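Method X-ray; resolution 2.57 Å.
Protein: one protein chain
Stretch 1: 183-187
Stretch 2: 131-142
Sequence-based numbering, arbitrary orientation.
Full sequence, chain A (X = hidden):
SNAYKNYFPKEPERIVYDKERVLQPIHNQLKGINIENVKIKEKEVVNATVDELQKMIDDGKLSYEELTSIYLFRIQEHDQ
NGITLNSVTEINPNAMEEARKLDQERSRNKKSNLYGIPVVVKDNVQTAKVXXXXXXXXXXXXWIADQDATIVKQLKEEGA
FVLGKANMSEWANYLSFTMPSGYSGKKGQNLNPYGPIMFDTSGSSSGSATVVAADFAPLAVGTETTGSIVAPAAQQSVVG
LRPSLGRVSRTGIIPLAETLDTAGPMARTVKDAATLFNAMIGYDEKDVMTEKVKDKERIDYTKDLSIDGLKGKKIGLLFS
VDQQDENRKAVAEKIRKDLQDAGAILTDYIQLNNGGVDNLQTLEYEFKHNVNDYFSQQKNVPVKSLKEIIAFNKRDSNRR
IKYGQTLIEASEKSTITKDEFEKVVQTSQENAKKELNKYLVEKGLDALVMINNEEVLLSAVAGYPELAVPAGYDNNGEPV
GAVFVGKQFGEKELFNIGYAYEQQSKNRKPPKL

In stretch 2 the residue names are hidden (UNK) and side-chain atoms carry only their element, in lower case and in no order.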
ATOM      1  N   TYR A 183      -9.595  -9.622   4.175  1.00 17.56           N
ATOM      2  CA  TYR A 183      -9.797 -11.056   4.007  1.00 20.95           C
ATOM      3  C   TYR A 183      -9.366 -11.534   2.623  1.00 19.32           C
ATOM      4  O   TYR A 183      -9.602 -10.863   1.618  1.00 25.50           O
ATOM      5  CB  TYR A 183     -11.260 -11.435   4.249  1.00 25.88           C
ATOM      6  CG  TYR A 183     -11.540 -12.901   4.002  1.00 22.01           C
ATOM      7  CD1 TYR A 183     -11.262 -13.854   4.975  1.00 27.16           C
ATOM      8  CD2 TYR A 183     -12.069 -13.335   2.792  1.00 23.52           C
ATOM      9  CE1 TYR A 183     -11.509 -15.198   4.751  1.00 24.07           C
ATOM     10  CE2 TYR A 183     -12.317 -14.677   2.560  1.00 28.50           C
ATOM     11  CZ  TYR A 183     -12.036 -15.602   3.544  1.00 26.07           C
ATOM     12  OH  TYR A 183     -12.284 -16.938   3.317  1.00 38.79           O
ATOM     13  N   SER A 184      -8.738 -12.704   2.586  1.00 19.67           N
ATOM     14  CA  SER A 184      -8.359 -13.340   1.331  1.00 23.78           C
ATOM     15  C   SER A 184      -8.533 -14.847   1.450  1.00 30.95           C
ATOM     16  O   SER A 184      -8.256 -15.427   2.499  1.00 36.51           O
ATOM     17  CB  SER A 184      -6.915 -13.006   0.960  1.00 18.07           C
ATOM     18  OG  SER A 184      -6.005 -13.703   1.792  1.00 24.31           O
ATOM     19  N   GLY A 185      -8.990 -15.479   0.374  1.00 35.85           N
ATOM     20  CA  GLY A 185      -9.182 -16.918   0.366  1.00 17.16           C
ATOM     21  C   GLY A 185      -7.868 -17.676   0.396  1.00 27.07           C
ATOM     22  O   GLY A 185      -7.841 -18.882   0.636  1.00 47.21           O
ATOM     23  N   LYS A 186      -6.775 -16.960   0.158  1.00 18.10           N
ATOM     24  CA  LYS A 186      -5.449 -17.563   0.115  1.00 18.30           C
ATOM     25  C   LYS A 186      -4.851 -17.757   1.505  1.00 38.96           C
ATOM     26  O   LYS A 186      -4.382 -18.845   1.841  1.00 47.87           O
ATOM     27  CB  LYS A 186      -4.510 -16.706  -0.735  1.00 26.23           C
ATOM     28  CG  LYS A 186      -3.084 -17.220  -0.801  1.00 28.15           C
ATOM     29  CD  LYS A 186      -2.186 -16.233  -1.523  1.00 35.61           C
ATOM     30  CE  LYS A 186      -0.766 -16.757  -1.648  1.00 30.01           C
ATOM     31  NZ  LYS A 186       0.120 -15.780  -2.338  1.00 22.17           N
ATOM     32  N   LYS A 187      -4.868 -16.699   2.310  1.00 37.45           N
ATOM     33  CA  LYS A 187      -4.221 -16.733   3.617  1.00 39.21           C
ATOM     34  C   LYS A 187      -5.217 -16.602   4.767  1.00 32.70           C
ATOM     35  O   LYS A 187      -5.031 -17.198   5.829  1.00 50.48           O
ATOM     36  CB  LYS A 187      -3.169 -15.627   3.715  1.00 18.81           C
ATOM     37  CG  LYS A 187      -2.210 -15.798   4.877  1.00 33.23           C
ATOM     38  CD  LYS A 187      -1.451 -17.111   4.765  1.00 38.27           C
ATOM     39  CE  LYS A 187      -0.583 -17.355   5.987  1.00 34.85           C
ATOM     40  NZ  LYS A 187      -1.396 -17.510   7.225  1.00 41.39           N
ATOM     41  N   UNK A 131       8.382 -16.433  -5.067  1.00 39.83           N
ATOM     42  CA  UNK A 131       7.117 -16.253  -4.361  1.00 55.20           C
ATOM     43  C   UNK A 131       5.923 -16.157  -5.307  1.00 63.89           C
ATOM     44  O   UNK A 131       5.938 -15.379  -6.260  1.00 77.33           O
ATOM     45  c   UNK A 131       7.179 -15.008  -3.478  1.00 56.16           C
ATOM     46  c   UNK A 131       8.135 -15.128  -2.306  1.00 53.12           C
ATOM     47 se   UNK A 131       8.796 -13.394  -1.719  0.86 59.17          SE
ATOM     48  c   UNK A 131       9.827 -12.921  -3.309  1.00 40.81           C
ATOM     49  N   UNK A 132       4.882 -16.960  -5.037  1.00 45.57           N
ATOM     50  CA  UNK A 132       3.638 -16.975  -5.813  1.00 42.62           C
ATOM     51  C   UNK A 132       2.908 -15.636  -5.817  1.00 33.68           C
ATOM     52  O   UNK A 132       2.894 -14.933  -4.807  1.00 28.85           O
ATOM     53  c   UNK A 132       3.788 -18.928  -4.452  1.00 32.66           C
ATOM     54  c   UNK A 132       2.796 -18.039  -5.103  1.00 30.20           C
ATOM     55  c   UNK A 132       4.907 -18.029  -4.024  1.00 39.85           C
ATOM     56  N   UNK A 133       2.311 -15.295  -6.954  1.00 33.84           N
ATOM     57  CA  UNK A 133       1.492 -14.097  -7.073  1.00 25.79           C
ATOM     58  C   UNK A 133       0.042 -14.523  -7.239  1.00 30.86           C
ATOM     59  O   UNK A 133      -0.308 -15.178  -8.218  1.00 43.21           O
ATOM     60  c   UNK A 133       1.236 -11.870  -8.209  1.00 25.60           C
ATOM     61  o   UNK A 133       3.345 -13.039  -8.223  1.00 28.84           O
ATOM     62  c   UNK A 133       1.925 -13.224  -8.260  1.00 31.66           C
ATOM     63  N   UNK A 134      -0.803 -14.153  -6.284  1.00 28.42           N
ATOM     64  CA  UNK A 134      -2.143 -14.719  -6.228  1.00 27.86           C
ATOM     65  C   UNK A 134      -3.252 -13.683  -6.116  1.00 18.68           C
ATOM     66  O   UNK A 134      -4.424 -14.011  -6.296  1.00 26.71           O
ATOM     67  c   UNK A 134      -2.238 -15.688  -5.050  1.00 44.97           C
ATOM     68  o   UNK A 134      -1.124 -16.564  -5.026  1.00 35.85           O
ATOM     69  N   UNK A 135      -2.877 -12.445  -5.806  1.00 23.58           N
ATOM     70  CA  UNK A 135      -3.838 -11.374  -5.541  1.00 21.27           C
ATOM     71  C   UNK A 135      -4.815 -11.768  -4.432  1.00 20.93           C
ATOM     72  O   UNK A 135      -5.958 -11.309  -4.407  1.00 48.10           O
ATOM     73  c   UNK A 135      -4.595 -11.004  -6.812  1.00 18.05           C
ATOM     74  N   UNK A 136      -4.354 -12.620  -3.520  1.00 18.70           N
ATOM     75  CA  UNK A 136      -5.156 -13.056  -2.392  1.00 24.94           C
ATOM     76  C   UNK A 136      -6.129 -14.180  -2.699  1.00 33.76           C
ATOM     77  O   UNK A 136      -6.967 -14.522  -1.865  1.00 35.26           O
ATOM     78  N   UNK A 137      -6.022 -14.765  -3.888  1.00 32.91           N
ATOM     79  CA  UNK A 137      -6.959 -15.807  -4.301  1.00 14.82           C
ATOM     80  C   UNK A 137      -6.451 -17.210  -3.983  1.00 16.24           C
ATOM     81  O   UNK A 137      -5.247 -17.441  -3.878  1.00 31.98           O
ATOM     82  c   UNK A 137      -7.262 -15.724  -5.809  1.00 15.01           C
ATOM     83  c   UNK A 137      -7.655 -14.311  -6.188  1.00 26.22           C
ATOM     84  o   UNK A 137      -6.105 -16.114  -6.558  1.00 23.00           O
ATOM     85  N   UNK A 138      -7.385 -18.144  -3.837  1.00 15.88           N
ATOM     86  CA  UNK A 138      -7.051 -19.540  -3.582  1.00 26.11           C
ATOM     87  C   UNK A 138      -6.615 -20.239  -4.869  1.00 36.97           C
ATOM     88  O   UNK A 138      -5.790 -21.151  -4.845  1.00 35.33           O
ATOM     89  c   UNK A 138      -8.246 -20.270  -2.959  1.00 16.70           C
ATOM     90  c   UNK A 138      -7.970 -21.709  -2.577  1.00 19.22           C
ATOM     91  o   UNK A 138      -7.216 -25.662  -1.524  1.00 37.18           O
ATOM     92  c   UNK A 138      -8.172 -22.742  -3.486  1.00 30.60           C
ATOM     93  c   UNK A 138      -7.515 -22.035  -1.306  1.00 30.22           C
ATOM     94  c   UNK A 138      -7.918 -24.057  -3.140  1.00 28.26           C
ATOM     95  c   UNK A 138      -7.262 -23.348  -0.952  1.00 33.42           C
ATOM     96  c   UNK A 138      -7.465 -24.354  -1.872  1.00 32.55           C
ATOM     97  N   UNK A 139      -7.174 -19.801  -5.992  1.00 33.16           N
ATOM     98  CA  UNK A 139      -6.921 -20.442  -7.278  1.00 32.22           C
ATOM     99  C   UNK A 139      -5.496 -20.180  -7.771  1.00 30.46           C
ATOM    100  O   UNK A 139      -4.922 -20.989  -8.503  1.00 41.77           O
ATOM    101  c   UNK A 139      -7.804 -18.479  -8.615  1.00 16.59           C
ATOM    102  c   UNK A 139      -7.947 -19.971  -8.342  1.00 22.74           C
ATOM    103  c   UNK A 139      -7.814 -20.779  -9.623  1.00 18.83           C
ATOM    104  N   UNK A 140      -4.917 -19.060  -7.351  1.00 28.30           N
ATOM    105  CA  UNK A 140      -3.570 -18.694  -7.773  1.00 34.32           C
ATOM    106  C   UNK A 140      -2.571 -18.789  -6.624  1.00 35.34           C
ATOM    107  O   UNK A 140      -1.465 -18.254  -6.710  1.00 31.62           O
ATOM    108  c   UNK A 140      -4.305 -17.018  -9.656  1.00 38.69           C
ATOM    109  c   UNK A 140      -3.613 -17.722 -10.810  1.00 21.85           C
ATOM    110  c   UNK A 140      -3.558 -17.276  -8.348  1.00 30.29           C
ATOM    111  c   UNK A 140      -4.399 -15.524  -9.920  1.00 30.04           C
ATOM    112  N   UNK A 141      -2.960 -19.483  -5.558  1.00 28.93           N
ATOM    113  CA  UNK A 141      -2.166 -19.532  -4.331  1.00 36.36           C
ATOM    114  C   UNK A 141      -0.780 -20.148  -4.528  1.00 38.12           C
ATOM    115  O   UNK A 141       0.126 -19.915  -3.727  1.00 36.61           O
ATOM    116  c   UNK A 141      -3.827 -22.487  -2.408  1.00 39.83           C
ATOM    117  c   UNK A 141      -3.890 -23.991  -2.620  1.00 42.41           C
ATOM    118  n   UNK A 141      -2.541 -24.619  -2.548  1.00 47.13           N
ATOM    119  c   UNK A 141      -2.918 -20.306  -3.245  1.00 31.57           C
ATOM    120  c   UNK A 141      -2.996 -21.806  -3.483  1.00 29.73           C
ATOM    121  N   UNK A 142      -0.613 -20.926  -5.593  1.00 41.25           N
ATOM    122  CA  UNK A 142       0.646 -21.622  -5.830  1.00 38.34           C
ATOM    123  C   UNK A 142       1.293 -21.246  -7.160  1.00 40.02           C
ATOM    124  O   UNK A 142       2.315 -21.818  -7.539  1.00 41.27           O
ATOM    125  o   UNK A 142      -0.858 -24.507  -4.312  1.00 59.87           O
ATOM    126  c   UNK A 142       0.430 -23.135  -5.771  1.00 43.07           C
ATOM    127  o   UNK A 142       0.540 -23.086  -3.393  1.00 31.13           O
ATOM    128  c   UNK A 142       0.008 -23.611  -4.394  1.00 54.06           C
TER

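Position 131 has four side-chain atoms in an unbranched row: two carbons, a selenium and a carbon. None touches stretch 1. It is Met-131, modelled as selenomethionine.

Position 132 has three carbons that close a ring onto its own backbone N. Its CB lies 4.5 Å from Lys-186 NZ. The closed ring identifies Pro-132.

At 133, one carbon carries an oxygen and a carbon. The CA-to-CB bond points away from stretch 1. This is Thr-133.

Position 134 has one carbon followed by one oxygen. That oxygen accepts a hydrogen bond from Lys-186 NZ at 3.1 Å. The residue is Ser-134. Its OG also donates to the backbone O of position 140 at 2.4 Å, a very short bond.

Position 135 has a single carbon, directed away from stretch 1. It is Ala-135.

Position 136 has no side-chain atoms, and phi is 82°, a value that favours glycine. An ideal CB here would lie 3.2 Å from Ser-184 CB, which is tight. This is Gly-136.

At 137, one carbon carries an oxygen and a carbon, again pointing away. The oxygen donates to Ser-134 O at 2.7 Å. The residue is Thr-137. Its backbone N also bonds to Ser-134 O, at 3.0 Å, closing a type I' turn.

Position 138 has one carbon, then a six-carbon ring bearing an oxygen. The ring edge meets stretch 1. This is Tyr-138, with CD1 3.7 Å from Gly-185 O.

Position 139 has one carbon carrying two more. It is out of reach of stretch 1. It is Val-139.

Position 140 has four carbons, forked at the second, whose end leads away. It is Leu-140. Its N donates to Thr-137 OG1 at 3.3 Å.

Position 141 has four carbons in a row ending in nitrogen. Its CB lies 3.9 Å from Lys-186 CG, while the chain end leads away. This is Lys-141.

At 142, two carbons are present, the second carrying two oxygens. It makes no contact with stretch 1. It is Asp-142, whose OD2 forms a salt bridge with Lys-141 NZ at a very short 2.4 Å.

The contact centres on Lys-186, which has the largest area covered in stretch 1. Its N donates to Gly-136 O at 3.2 Å, fixing the backbones together. Its extended side chain, t at all four chi angles, passes Lys-141 and brings NZ to Ser-134 OG. The lysine is thus held at both its backbone and its tip.

Stretch 2 131-142: MPTSAGTYVLKD
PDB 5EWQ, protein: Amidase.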